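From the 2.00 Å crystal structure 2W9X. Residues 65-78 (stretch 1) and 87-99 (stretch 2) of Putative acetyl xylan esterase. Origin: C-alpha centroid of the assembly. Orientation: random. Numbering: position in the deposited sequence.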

# COMPACT_ATOMS: atom_id res chain seq x y z
N SER B 65 25.25 -37.39 -18.50
CA SER B 65 26.48 -36.76 -18.01
C SER B 65 26.39 -35.24 -18.01
O SER B 65 25.70 -34.65 -18.85
N LEU B 66 27.08 -34.61 -17.06
CA LEU B 66 27.13 -33.15 -16.94
C LEU B 66 28.39 -32.69 -16.21
O LEU B 66 28.79 -33.27 -15.20
N THR B 67 29.01 -31.64 -16.73
CA THR B 67 30.13 -30.99 -16.06
C THR B 67 29.83 -29.50 -15.93
O THR B 67 29.33 -28.86 -16.87
N LEU B 68 30.13 -28.96 -14.76
CA LEU B 68 30.08 -27.54 -14.52
C LEU B 68 31.50 -27.01 -14.52
O LEU B 68 32.35 -27.51 -13.78
N LYS B 69 31.77 -26.03 -15.38
CA LYS B 69 33.07 -25.36 -15.40
C LYS B 69 33.00 -24.12 -14.53
O LYS B 69 32.20 -23.21 -14.80
N PHE B 70 33.85 -24.08 -13.51
CA PHE B 70 33.89 -22.96 -12.57
C PHE B 70 35.17 -22.14 -12.72
O PHE B 70 36.21 -22.68 -13.09
N ASP B 71 35.08 -20.85 -12.42
CA ASP B 71 36.24 -20.04 -12.04
C ASP B 71 35.79 -19.15 -10.89
O ASP B 71 35.54 -17.95 -11.07
N ASP B 72 35.65 -19.76 -9.71
CA ASP B 72 35.08 -19.09 -8.56
C ASP B 72 35.59 -19.69 -7.24
O ASP B 72 35.13 -20.76 -6.81
N ASP B 73 36.53 -19.00 -6.60
CA ASP B 73 36.99 -19.36 -5.26
C ASP B 73 36.43 -18.40 -4.20
O ASP B 73 36.98 -18.29 -3.10
N GLN B 74 35.34 -17.72 -4.53
CA GLN B 74 34.78 -16.68 -3.66
C GLN B 74 33.46 -17.10 -3.03
O GLN B 74 33.13 -16.65 -1.95
N ASN B 75 32.71 -17.96 -3.72
CA ASN B 75 31.36 -18.32 -3.30
C ASN B 75 31.16 -19.76 -2.85
O ASN B 75 31.90 -20.66 -3.26
N ILE B 76 30.16 -19.96 -2.00
CA ILE B 76 29.56 -21.27 -1.80
C ILE B 76 28.33 -21.31 -2.70
O ILE B 76 27.62 -20.30 -2.83
N PHE B 77 28.09 -22.47 -3.32
CA PHE B 77 26.95 -22.68 -4.20
C PHE B 77 26.18 -23.88 -3.71
O PHE B 77 26.73 -24.74 -3.03
N ARG B 78 24.91 -23.95 -4.08
CA ARG B 78 24.24 -25.24 -4.10
C ARG B 78 23.80 -25.63 -5.51
O ARG B 78 23.49 -24.77 -6.36
N VAL B 87 23.08 -30.09 -3.37
CA VAL B 87 24.43 -30.48 -2.99
C VAL B 87 25.32 -29.23 -2.91
O VAL B 87 25.31 -28.38 -3.82
N VAL B 88 26.05 -29.10 -1.80
CA VAL B 88 26.91 -27.94 -1.54
C VAL B 88 28.21 -27.98 -2.37
O VAL B 88 28.92 -28.99 -2.38
N ILE B 89 28.50 -26.87 -3.06
CA ILE B 89 29.77 -26.68 -3.75
C ILE B 89 30.47 -25.44 -3.19
O ILE B 89 30.05 -24.31 -3.42
N ASN B 90 31.55 -25.68 -2.45
CA ASN B 90 32.19 -24.67 -1.62
C ASN B 90 33.49 -24.13 -2.23
O ASN B 90 34.50 -24.82 -2.23
N LYS B 91 33.47 -22.88 -2.72
CA LYS B 91 34.64 -22.28 -3.37
C LYS B 91 35.37 -23.27 -4.30
O LYS B 91 36.54 -23.59 -4.07
N PRO B 92 34.69 -23.74 -5.36
CA PRO B 92 35.26 -24.75 -6.26
C PRO B 92 36.57 -24.30 -6.93
O PRO B 92 37.40 -25.14 -7.28
N GLY B 93 36.74 -23.00 -7.12
CA GLY B 93 37.92 -22.44 -7.77
C GLY B 93 37.87 -22.56 -9.28
O GLY B 93 36.80 -22.54 -9.88
N LYS B 94 39.05 -22.70 -9.89
CA LYS B 94 39.16 -22.91 -11.32
C LYS B 94 39.20 -24.41 -11.59
O LYS B 94 40.28 -25.00 -11.63
N VAL B 95 38.03 -25.02 -11.73
CA VAL B 95 37.91 -26.47 -11.91
C VAL B 95 36.75 -26.86 -12.82
O VAL B 95 35.83 -26.06 -13.07
N ASP B 96 36.82 -28.09 -13.32
CA ASP B 96 35.68 -28.75 -13.94
C ASP B 96 35.04 -29.68 -12.91
O ASP B 96 35.68 -30.59 -12.39
N TYR B 97 33.77 -29.42 -12.63
CA TYR B 97 33.04 -30.12 -11.57
C TYR B 97 32.12 -31.20 -12.15
O TYR B 97 31.15 -30.87 -12.85
N PRO B 98 32.41 -32.48 -11.86
CA PRO B 98 31.58 -33.59 -12.33
C PRO B 98 30.38 -33.87 -11.41
O PRO B 98 30.54 -33.90 -10.18
N VAL B 99 29.21 -34.07 -12.00
CA VAL B 99 27.96 -34.12 -11.22
C VAL B 99 27.72 -35.48 -10.56
O VAL B 99 28.29 -36.49 -10.96

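A proline whose CG sits over the face of a phenylalanine ring marks the place where two antiparallel ladders, out of register with each other by one residue, are joined. Pro92 CG lies 3.6 Å from the centroid of the Phe70 ring and only 16° off its normal, a CH-pi contact in which the polarised C-H bonds of the proline ring meet the aromatic face. Pro92 (C-gamma endo) is well placed for this, since its CA-to-CB bond points toward the first stretch; its CD also reaches the edge of the Phe77 ring, 4.1 Å from Phe77 CD2. One small ring thus touches an aromatic residue from each ladder.

The example illustrates how alternation along paired strands sorts side chains onto two faces. Leu68, Phe70, Val95 and Tyr97 share one face of the first ladder. Phe70, rotamer m, is the most extensively covered residue of the pair of stretches: its CE2 lies 3.8 Å from Tyr97 CB, near the plane of the Phe70 ring, and 4.1 Å from Ile89 CG2, so the ring bridges to the second ladder. Leu68 (m, p) sets its CB 4.2 Å from Tyr97 CB and its CD1 3.8 Å from Val99 CG2. The same Val99 methyl lies 3.9 Å from Leu66 CB, for Val99 (t) points toward the opposing stretch. Tyr97 (t) sends the end of its side chain away.

The other face of this ladder is more polar. Lys69 (m, t, p, p) and Asp96 (m) start from a non-hydrogen-bonded pair, and both side chains bend nearer at their ends, closing a salt bridge with Lys69 NZ 2.8 Å from Asp96 OD2. Beside it, Thr67 (m) packs its CG2 3.7 Å from Asp96 CB, while Asp71 (t) brings OD1 within 3.5 Å of Lys94 CB.

In the second ladder, Phe77 and Ile89, both m at chi1, pair CB to CB at 4.2 Å. On the other face, Ile76 (m, t) places CG2 3.7 Å from Val88 CG1, and its CD1 3.8 Å from Asn90 ND2.

Between the ladders, polar groups organise the loop. Asp72 (t) turns its carboxylate back onto its own stretch, OD1 accepting from Gln74 N at 2.8 Å and from Asn75 N at 3.0 Å. Across the gap, the extended Lys91 (m, t, t, t) lays CD 3.3 Å from Asp73 O. A water completes the link, donating to Asp73 O at 2.9 Å and accepting from Lys91 NZ at 3.2 Å.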

# COMPACT_ATOMS: atom_id res chain seq x y z
CB SER B 65 27.69 -37.19 -18.84
OG SER B 65 27.96 -38.58 -18.64
CB LEU B 66 25.87 -32.63 -16.23
CG LEU B 66 25.54 -31.13 -16.25
CD1 LEU B 66 25.19 -30.64 -17.66
CD2 LEU B 66 24.40 -30.84 -15.29
CB THR B 67 31.47 -31.21 -16.81
OG1 THR B 67 31.82 -32.60 -16.77
CG2 THR B 67 32.61 -30.40 -16.18
CB LEU B 68 29.41 -27.26 -13.17
CG LEU B 68 27.89 -27.21 -13.03
CD1 LEU B 68 27.21 -28.56 -13.27
CD2 LEU B 68 27.56 -26.71 -11.64
CB LYS B 69 33.47 -24.97 -16.82
CG LYS B 69 33.81 -26.12 -17.75
CD LYS B 69 34.41 -25.58 -19.04
CE LYS B 69 35.94 -25.43 -18.97
NZ LYS B 69 36.67 -26.70 -19.27
CB PHE B 70 33.88 -23.49 -11.13
CG PHE B 70 32.53 -23.90 -10.63
CD1 PHE B 70 31.58 -22.94 -10.26
CD2 PHE B 70 32.23 -25.25 -10.44
CE1 PHE B 70 30.34 -23.32 -9.75
CE2 PHE B 70 30.99 -25.64 -9.93
CZ PHE B 70 30.05 -24.69 -9.59
CB ASP B 71 36.79 -19.22 -13.21
CG ASP B 71 38.17 -18.61 -12.90
OD1 ASP B 71 38.85 -19.07 -11.96
OD2 ASP B 71 38.58 -17.66 -13.60
CB ASP B 72 33.55 -19.16 -8.64
CG ASP B 72 32.85 -18.24 -7.65
OD1 ASP B 72 33.44 -17.89 -6.60
OD2 ASP B 72 31.70 -17.85 -7.94
CB ASP B 73 38.53 -19.41 -5.20
CG ASP B 73 39.18 -18.03 -5.30
OD1 ASP B 73 38.49 -17.06 -5.68
OD2 ASP B 73 40.39 -17.92 -5.00
CB GLN B 74 34.57 -15.38 -4.46
CG GLN B 74 35.86 -14.70 -4.92
CD GLN B 74 36.71 -14.25 -3.76
OE1 GLN B 74 36.25 -13.51 -2.90
NE2 GLN B 74 37.95 -14.71 -3.72
CB ASN B 75 30.38 -18.04 -4.45
CG ASN B 75 30.25 -16.58 -4.74
OD1 ASN B 75 30.72 -16.09 -5.78
ND2 ASN B 75 29.63 -15.85 -3.82
CB ILE B 76 29.16 -21.54 -0.32
CG1 ILE B 76 30.31 -21.20 0.64
CG2 ILE B 76 28.71 -23.00 -0.13
CD1 ILE B 76 29.94 -21.30 2.16
CB PHE B 77 27.40 -23.03 -5.63
CG PHE B 77 28.15 -21.95 -6.33
CD1 PHE B 77 27.48 -21.04 -7.16
CD2 PHE B 77 29.53 -21.85 -6.20
CE1 PHE B 77 28.18 -20.03 -7.83
CE2 PHE B 77 30.24 -20.85 -6.87
CZ PHE B 77 29.56 -19.95 -7.69
CB ARG B 78 23.11 -25.33 -3.05
CG ARG B 78 21.89 -24.51 -3.34
CD ARG B 78 20.95 -24.44 -2.14
NE ARG B 78 19.71 -23.77 -2.55
CZ ARG B 78 18.67 -23.54 -1.76
NH1 ARG B 78 17.60 -22.94 -2.27
NH2 ARG B 78 18.69 -23.90 -0.48
CB VAL B 87 24.99 -31.66 -3.89
CG1 VAL B 87 24.87 -31.34 -5.36
CG2 VAL B 87 26.42 -32.05 -3.52
CB VAL B 88 27.25 -27.81 -0.03
CG1 VAL B 88 28.24 -26.68 0.23
CG2 VAL B 88 26.00 -27.57 0.78
CB ILE B 89 29.60 -26.61 -5.27
CG1 ILE B 89 28.83 -27.84 -5.78
CG2 ILE B 89 30.95 -26.52 -5.96
CD1 ILE B 89 28.18 -27.64 -7.14
CB ASN B 90 32.45 -25.27 -0.23
CG ASN B 90 32.93 -24.25 0.78
OD1 ASN B 90 33.82 -23.45 0.51
ND2 ASN B 90 32.34 -24.29 1.97
CB LYS B 91 35.61 -21.71 -2.34
CG LYS B 91 35.04 -20.62 -1.49
CD LYS B 91 36.06 -20.11 -0.51
CE LYS B 91 35.56 -18.86 0.16
NZ LYS B 91 36.58 -18.24 1.03
CB PRO B 92 34.17 -24.93 -7.31
CG PRO B 92 33.37 -23.66 -7.25
CD PRO B 92 33.33 -23.36 -5.79
CB LYS B 94 40.41 -22.22 -11.87
CG LYS B 94 40.47 -22.10 -13.39
CD LYS B 94 41.55 -21.11 -13.80
CE LYS B 94 41.30 -20.58 -15.20
NZ LYS B 94 42.40 -19.66 -15.63
CB VAL B 95 37.73 -27.23 -10.55
CG1 VAL B 95 38.97 -27.12 -9.66
CG2 VAL B 95 36.47 -26.78 -9.81
CB ASP B 96 36.11 -29.53 -15.18
CG ASP B 96 36.66 -28.63 -16.27
OD1 ASP B 96 37.70 -27.98 -16.04
OD2 ASP B 96 36.04 -28.58 -17.35
CB TYR B 97 32.25 -29.10 -10.72
CG TYR B 97 31.45 -29.73 -9.61
CD1 TYR B 97 30.17 -30.23 -9.85
CD2 TYR B 97 31.96 -29.83 -8.32
CE1 TYR B 97 29.43 -30.82 -8.85
CE2 TYR B 97 31.23 -30.42 -7.30
CZ TYR B 97 29.96 -30.91 -7.58
OH TYR B 97 29.20 -31.50 -6.60
CB PRO B 98 32.55 -34.79 -12.35
CG PRO B 98 33.82 -34.31 -11.65
CD PRO B 98 33.55 -32.96 -11.06
CB VAL B 99 26.74 -33.69 -12.08
CG1 VAL B 99 25.43 -33.89 -11.33
CG2 VAL B 99 26.87 -32.23 -12.50
O HOH W 1 38.99 -17.95 -0.98